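Long-range contacts in molybdopterin converting factor, subunit 1 (Pyrococcus furiosus, PDB 1VJK), which is probably the small, ubiquitin-like MoaD-type subunit of molybdopterin synthase, taking part in the biosynthesis of the molybdenum cofactor: residues A[10-15]-A[31-36]; A[37-42]-A[75-80]. All coordinates share one frame; numbering follows the deposited sequence.

Contact 1 of 2, residues A[10-15]-A[31-36]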
loop_
_atom_site.group_PDB
_atom_site.type_symbol
_atom_site.label_atom_id
_atom_site.label_comp_id
_atom_site.label_asym_id
_atom_site.label_seq_id
_atom_site.Cartn_x
_atom_site.Cartn_y
_atom_site.Cartn_z
ATOM N N VAL A 10 6.123 13.338 2.348
ATOM C CA VAL A 10 5.454 12.484 3.333
ATOM C C VAL A 10 6.128 11.104 3.227
ATOM O O VAL A 10 6.097 10.495 2.153
ATOM C CB VAL A 10 3.944 12.410 3.011
ATOM C CG1 VAL A 10 3.254 11.233 3.686
ATOM C CG2 VAL A 10 3.273 13.726 3.417
ATOM N N LYS A 11 6.746 10.628 4.307
ATOM C CA LYS A 11 7.412 9.334 4.278
ATOM C C LYS A 11 6.578 8.320 5.023
ATOM O O LYS A 11 6.300 8.498 6.231
ATOM C CB LYS A 11 8.825 9.402 4.872
ATOM C CG LYS A 11 9.605 8.085 4.673
ATOM C CD LYS A 11 11.079 8.257 4.936
ATOM C CE LYS A 11 11.325 8.281 6.407
ATOM N NZ LYS A 11 12.730 8.730 6.646
ATOM N N VAL A 12 6.158 7.273 4.326
ATOM C CA VAL A 12 5.337 6.231 4.935
ATOM C C VAL A 12 6.121 4.936 4.997
ATOM O O VAL A 12 7.027 4.683 4.168
ATOM C CB VAL A 12 3.990 6.040 4.190
ATOM C CG1 VAL A 12 3.214 7.355 4.155
ATOM C CG2 VAL A 12 4.226 5.551 2.805
ATOM N N LYS A 13 5.805 4.104 5.966
ATOM C CA LYS A 13 6.413 2.807 6.121
ATOM C C LYS A 13 5.444 1.797 5.571
ATOM O O LYS A 13 4.337 1.645 6.107
ATOM C CB LYS A 13 6.678 2.518 7.600
ATOM C CG LYS A 13 7.279 1.143 7.895
ATOM C CD LYS A 13 7.672 1.058 9.385
ATOM C CE LYS A 13 8.268 -0.289 9.736
ATOM N NZ LYS A 13 8.609 -0.393 11.179
ATOM N N VAL A 14 5.828 1.098 4.521
ATOM C CA VAL A 14 4.997 0.071 3.913
ATOM C C VAL A 14 5.413 -1.292 4.408
ATOM O O VAL A 14 6.598 -1.621 4.338
ATOM C CB VAL A 14 5.053 0.116 2.364
ATOM C CG1 VAL A 14 4.176 -0.968 1.746
ATOM C CG2 VAL A 14 4.657 1.509 1.854
ATOM N N LYS A 15 4.456 -2.067 4.934
ATOM C CA LYS A 15 4.730 -3.426 5.410
ATOM C C LYS A 15 4.001 -4.388 4.500
ATOM O O LYS A 15 2.765 -4.326 4.369
ATOM C CB LYS A 15 4.293 -3.616 6.874
ATOM C CG LYS A 15 4.999 -2.716 7.895
ATOM C CD LYS A 15 4.494 -3.005 9.303
ATOM C CE LYS A 15 5.338 -2.309 10.360
ATOM N N ILE A 31 8.614 4.706 1.842
ATOM C CA ILE A 31 8.313 5.346 0.585
ATOM C C ILE A 31 8.036 6.824 0.807
ATOM O O ILE A 31 7.087 7.209 1.518
ATOM C CB ILE A 31 7.123 4.655 -0.124
ATOM C CG1 ILE A 31 7.470 3.181 -0.403
ATOM C CG2 ILE A 31 6.850 5.372 -1.465
ATOM C CD1 ILE A 31 6.522 2.434 -1.306
ATOM N N GLU A 32 8.882 7.659 0.226
ATOM C CA GLU A 32 8.714 9.106 0.264
ATOM C C GLU A 32 7.772 9.525 -0.863
ATOM O O GLU A 32 7.964 9.146 -2.021
ATOM C CB GLU A 32 10.066 9.793 0.127
ATOM C CG GLU A 32 11.019 9.537 1.310
ATOM C CD GLU A 32 12.369 10.254 1.207
ATOM O OE1 GLU A 32 12.540 11.160 0.366
ATOM O OE2 GLU A 32 13.292 9.948 2.015
ATOM N N LEU A 33 6.745 10.291 -0.503
ATOM C CA LEU A 33 5.709 10.712 -1.420
ATOM C C LEU A 33 5.601 12.225 -1.386
ATOM O O LEU A 33 5.930 12.833 -0.378
ATOM C CB LEU A 33 4.359 10.085 -1.017
ATOM C CG LEU A 33 4.303 8.568 -1.113
ATOM C CD1 LEU A 33 3.030 8.065 -0.420
ATOM C CD2 LEU A 33 4.337 8.183 -2.597
ATOM N N PRO A 34 5.154 12.854 -2.478
ATOM C CA PRO A 34 4.977 14.304 -2.485
ATOM C C PRO A 34 3.870 14.753 -1.544
ATOM O O PRO A 34 2.945 13.995 -1.230
ATOM C CB PRO A 34 4.607 14.625 -3.945
ATOM C CG PRO A 34 4.859 13.419 -4.706
ATOM C CD PRO A 34 4.824 12.243 -3.783
ATOM N N GLU A 35 3.983 15.997 -1.101
ATOM C CA GLU A 35 2.947 16.661 -0.341
ATOM C C GLU A 35 1.568 16.391 -0.954
ATOM O O GLU A 35 1.399 16.463 -2.167
ATOM C CB GLU A 35 3.236 18.165 -0.319
ATOM C CG GLU A 35 2.208 18.999 0.429
ATOM C CD GLU A 35 2.439 20.496 0.295
ATOM O OE1 GLU A 35 3.613 20.924 0.176
ATOM O OE2 GLU A 35 1.438 21.239 0.325
ATOM N N GLY A 36 0.605 16.063 -0.094
ATOM C CA GLY A 36 -0.771 15.848 -0.520
ATOM C C GLY A 36 -1.055 14.427 -0.974
ATOM O O GLY A 36 -2.177 14.110 -1.406
#
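The first two strands of the ubiquitin-like (beta-grasp) fold pair antiparallel here, edge strand 28-33 beside strand 10-16, with helix 19-24 in the connection between them. Four backbone hydrogen bonds carry the pairing, two at each of the hydrogen-bonded pairs Val10-Leu33 and Val12-Ile31. At the outer pair Val10 N gives an almost straight bond to Leu33 O (2.8 Å, 172°), lying in the plane of that carbonyl, and Leu33 N answers to Val10 O at 2.7 Å, its approach more bent and from above the carbonyl plane. At the inner pair Val12 N reaches Ile31 O at 3.0 Å, again from above the plane, whereas Ile31 N comes nearly along the C=O axis of Val12. Lys11 and Glu32 form the non-hydrogen-bonded pair between them, and there the backbones draw in to 4.2 Å from CA to CA.

As in other beta-grasp proteins, a helix packs on the sheet: helix 39-49 lies on the face that carries Val12, Val14, Ile31 and Leu33. Val14 has CG1 anti to the backbone N (chi1 180°), which leaves CG2, beside that N, to meet the tip of Ile31 obliquely, 3.8 Å from its CD1. Val12 CG2, set between its own N and carbonyl carbon, rests 3.5 Å from Ile31 O. On the opposite face Lys11 and Glu32 lie alongside each other and touch through their methylenes, Lys11 CD 3.8 Å from Glu32 CG; the lysine bends at chi3 (78°), and its NZ makes a long, weak ion pair with Glu30. Strand 10-16 also bonds on its other flank to strand 88-92, through Lys13 and Lys15 to Val89.

Contact 2 of 2, residues A[37-42]-A[75-80]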
loop_
_atom_site.group_PDB
_atom_site.type_symbol
_atom_site.label_atom_id
_atom_site.label_comp_id
_atom_site.label_asym_id
_atom_site.label_seq_id
_atom_site.Cartn_x
_atom_site.Cartn_y
_atom_site.Cartn_z
ATOM N N ALA A 37 -0.059 13.556 -0.885
ATOM C CA ALA A 37 -0.244 12.195 -1.355
ATOM C C ALA A 37 -1.391 11.507 -0.679
ATOM O O ALA A 37 -1.611 11.650 0.536
ATOM C CB ALA A 37 1.046 11.372 -1.140
ATOM N N ARG A 38 -2.100 10.721 -1.486
ATOM C CA ARG A 38 -3.229 9.929 -1.040
ATOM C C ARG A 38 -2.912 8.439 -1.140
ATOM O O ARG A 38 -1.956 8.023 -1.815
ATOM C CB ARG A 38 -4.438 10.223 -1.916
ATOM C CG ARG A 38 -4.934 11.635 -1.802
ATOM C CD ARG A 38 -6.079 11.902 -2.748
ATOM N NE ARG A 38 -6.392 13.324 -2.762
ATOM C CZ ARG A 38 -7.439 13.837 -3.385
ATOM N NH1 ARG A 38 -8.246 13.011 -4.050
ATOM N NH2 ARG A 38 -7.656 15.145 -3.355
ATOM N N VAL A 39 -3.732 7.602 -0.516
ATOM C CA VAL A 39 -3.574 6.153 -0.634
ATOM C C VAL A 39 -3.436 5.704 -2.103
ATOM O O VAL A 39 -2.548 4.892 -2.442
ATOM C CB VAL A 39 -4.718 5.418 0.097
ATOM C CG1 VAL A 39 -4.820 3.941 -0.300
ATOM C CG2 VAL A 39 -4.549 5.568 1.608
ATOM N N ARG A 40 -4.275 6.245 -2.997
ATOM C CA ARG A 40 -4.173 5.835 -4.399
ATOM C C ARG A 40 -2.785 6.152 -5.012
ATOM O O ARG A 40 -2.298 5.406 -5.879
ATOM C CB ARG A 40 -5.315 6.444 -5.233
ATOM C CG ARG A 40 -5.257 7.958 -5.377
ATOM C CD ARG A 40 -6.292 8.469 -6.376
ATOM N NE ARG A 40 -7.699 8.258 -5.958
ATOM C CZ ARG A 40 -8.505 7.321 -6.436
ATOM N NH1 ARG A 40 -8.097 6.430 -7.347
ATOM N NH2 ARG A 40 -9.771 7.289 -6.003
ATOM N N ASP A 41 -2.160 7.249 -4.567
ATOM C CA ASP A 41 -0.825 7.617 -5.090
ATOM C C ASP A 41 0.201 6.647 -4.587
ATOM O O ASP A 41 1.117 6.276 -5.333
ATOM C CB ASP A 41 -0.440 9.039 -4.690
ATOM C CG ASP A 41 -1.508 10.067 -5.067
ATOM O OD1 ASP A 41 -2.007 10.062 -6.201
ATOM O OD2 ASP A 41 -1.859 10.926 -4.235
ATOM N N LEU A 42 0.057 6.212 -3.346
ATOM C CA LEU A 42 0.966 5.202 -2.805
ATOM C C LEU A 42 0.844 3.874 -3.560
ATOM O O LEU A 42 1.873 3.260 -3.900
ATOM C CB LEU A 42 0.681 4.993 -1.320
ATOM C CG LEU A 42 1.449 3.847 -0.662
ATOM C CD1 LEU A 42 3.006 4.058 -0.762
ATOM C CD2 LEU A 42 0.979 3.670 0.785
ATOM N N ARG A 75 -6.126 0.649 10.016
ATOM C CA ARG A 75 -7.513 0.959 9.645
ATOM C C ARG A 75 -7.757 0.858 8.153
ATOM O O ARG A 75 -6.904 1.267 7.358
ATOM C CB ARG A 75 -7.883 2.372 10.108
ATOM C CG ARG A 75 -7.803 2.620 11.596
ATOM C CD ARG A 75 -7.847 4.108 11.964
ATOM N NE ARG A 75 -9.157 4.708 11.665
ATOM C CZ ARG A 75 -9.426 5.500 10.614
ATOM N NH1 ARG A 75 -8.484 5.822 9.736
ATOM N NH2 ARG A 75 -10.653 5.976 10.447
ATOM N N TYR A 76 -8.892 0.313 7.746
ATOM C CA TYR A 76 -9.293 0.373 6.352
ATOM C C TYR A 76 -9.713 1.804 6.051
ATOM O O TYR A 76 -10.408 2.467 6.867
ATOM C CB TYR A 76 -10.463 -0.592 6.066
ATOM C CG TYR A 76 -10.105 -2.056 6.194
ATOM C CD1 TYR A 76 -9.207 -2.660 5.303
ATOM C CD2 TYR A 76 -10.671 -2.844 7.204
ATOM C CE1 TYR A 76 -8.873 -4.006 5.416
ATOM C CE2 TYR A 76 -10.338 -4.191 7.333
ATOM C CZ TYR A 76 -9.446 -4.769 6.434
ATOM O OH TYR A 76 -9.116 -6.110 6.564
ATOM N N VAL A 77 -9.282 2.285 4.890
ATOM C CA VAL A 77 -9.551 3.662 4.479
ATOM C C VAL A 77 -9.864 3.726 2.987
ATOM O O VAL A 77 -9.690 2.746 2.246
ATOM C CB VAL A 77 -8.356 4.605 4.763
ATOM C CG1 VAL A 77 -8.068 4.728 6.260
ATOM C CG2 VAL A 77 -7.130 4.124 4.009
ATOM N N SER A 78 -10.317 4.903 2.546
ATOM C CA SER A 78 -10.614 5.102 1.142
ATOM C C SER A 78 -9.330 5.345 0.330
ATOM O O SER A 78 -8.262 5.659 0.887
ATOM C CB SER A 78 -11.567 6.268 0.976
ATOM O OG SER A 78 -10.861 7.469 0.944
ATOM N N TRP A 79 -9.441 5.214 -0.988
ATOM C CA TRP A 79 -8.283 5.504 -1.838
ATOM C C TRP A 79 -7.908 6.972 -1.834
ATOM O O TRP A 79 -6.793 7.324 -2.171
ATOM C CB TRP A 79 -8.502 5.052 -3.276
ATOM C CG TRP A 79 -8.338 3.556 -3.492
ATOM C CD1 TRP A 79 -7.811 2.652 -2.610
ATOM C CD2 TRP A 79 -8.695 2.810 -4.659
ATOM N NE1 TRP A 79 -7.813 1.390 -3.162
ATOM C CE2 TRP A 79 -8.352 1.457 -4.419
ATOM C CE3 TRP A 79 -9.272 3.145 -5.892
ATOM C CZ2 TRP A 79 -8.572 0.444 -5.363
ATOM C CZ3 TRP A 79 -9.493 2.127 -6.835
ATOM C CH2 TRP A 79 -9.142 0.797 -6.557
ATOM N N ASP A 80 -8.828 7.844 -1.448
ATOM C CA ASP A 80 -8.528 9.263 -1.430
ATOM C C ASP A 80 -8.119 9.781 -0.071
ATOM O O ASP A 80 -7.884 10.973 0.102
ATOM C CB ASP A 80 -9.649 10.069 -2.077
ATOM C CG ASP A 80 -9.741 9.772 -3.526
ATOM O OD1 ASP A 80 -8.784 10.167 -4.247
ATOM O OD2 ASP A 80 -10.674 9.086 -4.014
#
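The carboxylate of Asp80 meets two guanidinium groups that are turned very differently against it. Arg40 takes it side-on with two nitrogens: NE bonds to Asp80 OD1 at 2.8 Å and NH2 to Asp80 OD2 at 2.8 Å, both close to the guanidinium plane, although the two planes are 39° apart. Arg38, extended from CG to NE, brings NH1 to the same Asp80 OD1 at 2.9 Å with its guanidinium almost perpendicular to the carboxylate (87°). OD1 thus accepts from both arginines, and the paired positive charges would tend to keep Asp80 ionised.

Arg40 has CG in the crowded position between N and carbonyl carbon (chi1 67°) and bends again at chi3, which lays one guanidinium face over Trp79 CB, 3.7 Å from NH2, its plane nearly perpendicular to the Trp79 ring. An alanine here would probably cost Asp80 its two-nitrogen grip and leave Trp79 CB without that guanidinium face. Val39 CG2 packs against Val77 CG2 at 3.8 Å, while Arg40 N donates to a lone pair of Trp79 O. Arg38 is the N-cap residue, its own N bonded to Asp41 OD2. With both arginines at its start, the main beta-grasp helix is joined by this salt-bridge network to the loop before strand 88-92.

How the contacts relate
Contact 1 closes before contact 2 opens: strand 28-33 and helix 39-49 follow each other in the chain, and Gly36 ends contact 1 where Ala37 begins contact 2. Their centres lie 11 Å apart, joined by Leu42, whose CD1 comes 3.9 Å from Ile31 CD1 and whose CB packs at 4.0 Å from Leu33 CD1. The first contact assembles one edge of the four-stranded mixed sheet, 28-33 with 10-16; the second ties the helix that covers it to the loop that follows 69-72, the strand at the opposite edge. Together they link strand pair, helix and loop: Leu42, Val39 and Val77 face apolar neighbours, while the Arg38, Arg40 and Asp80 network lies at the surface.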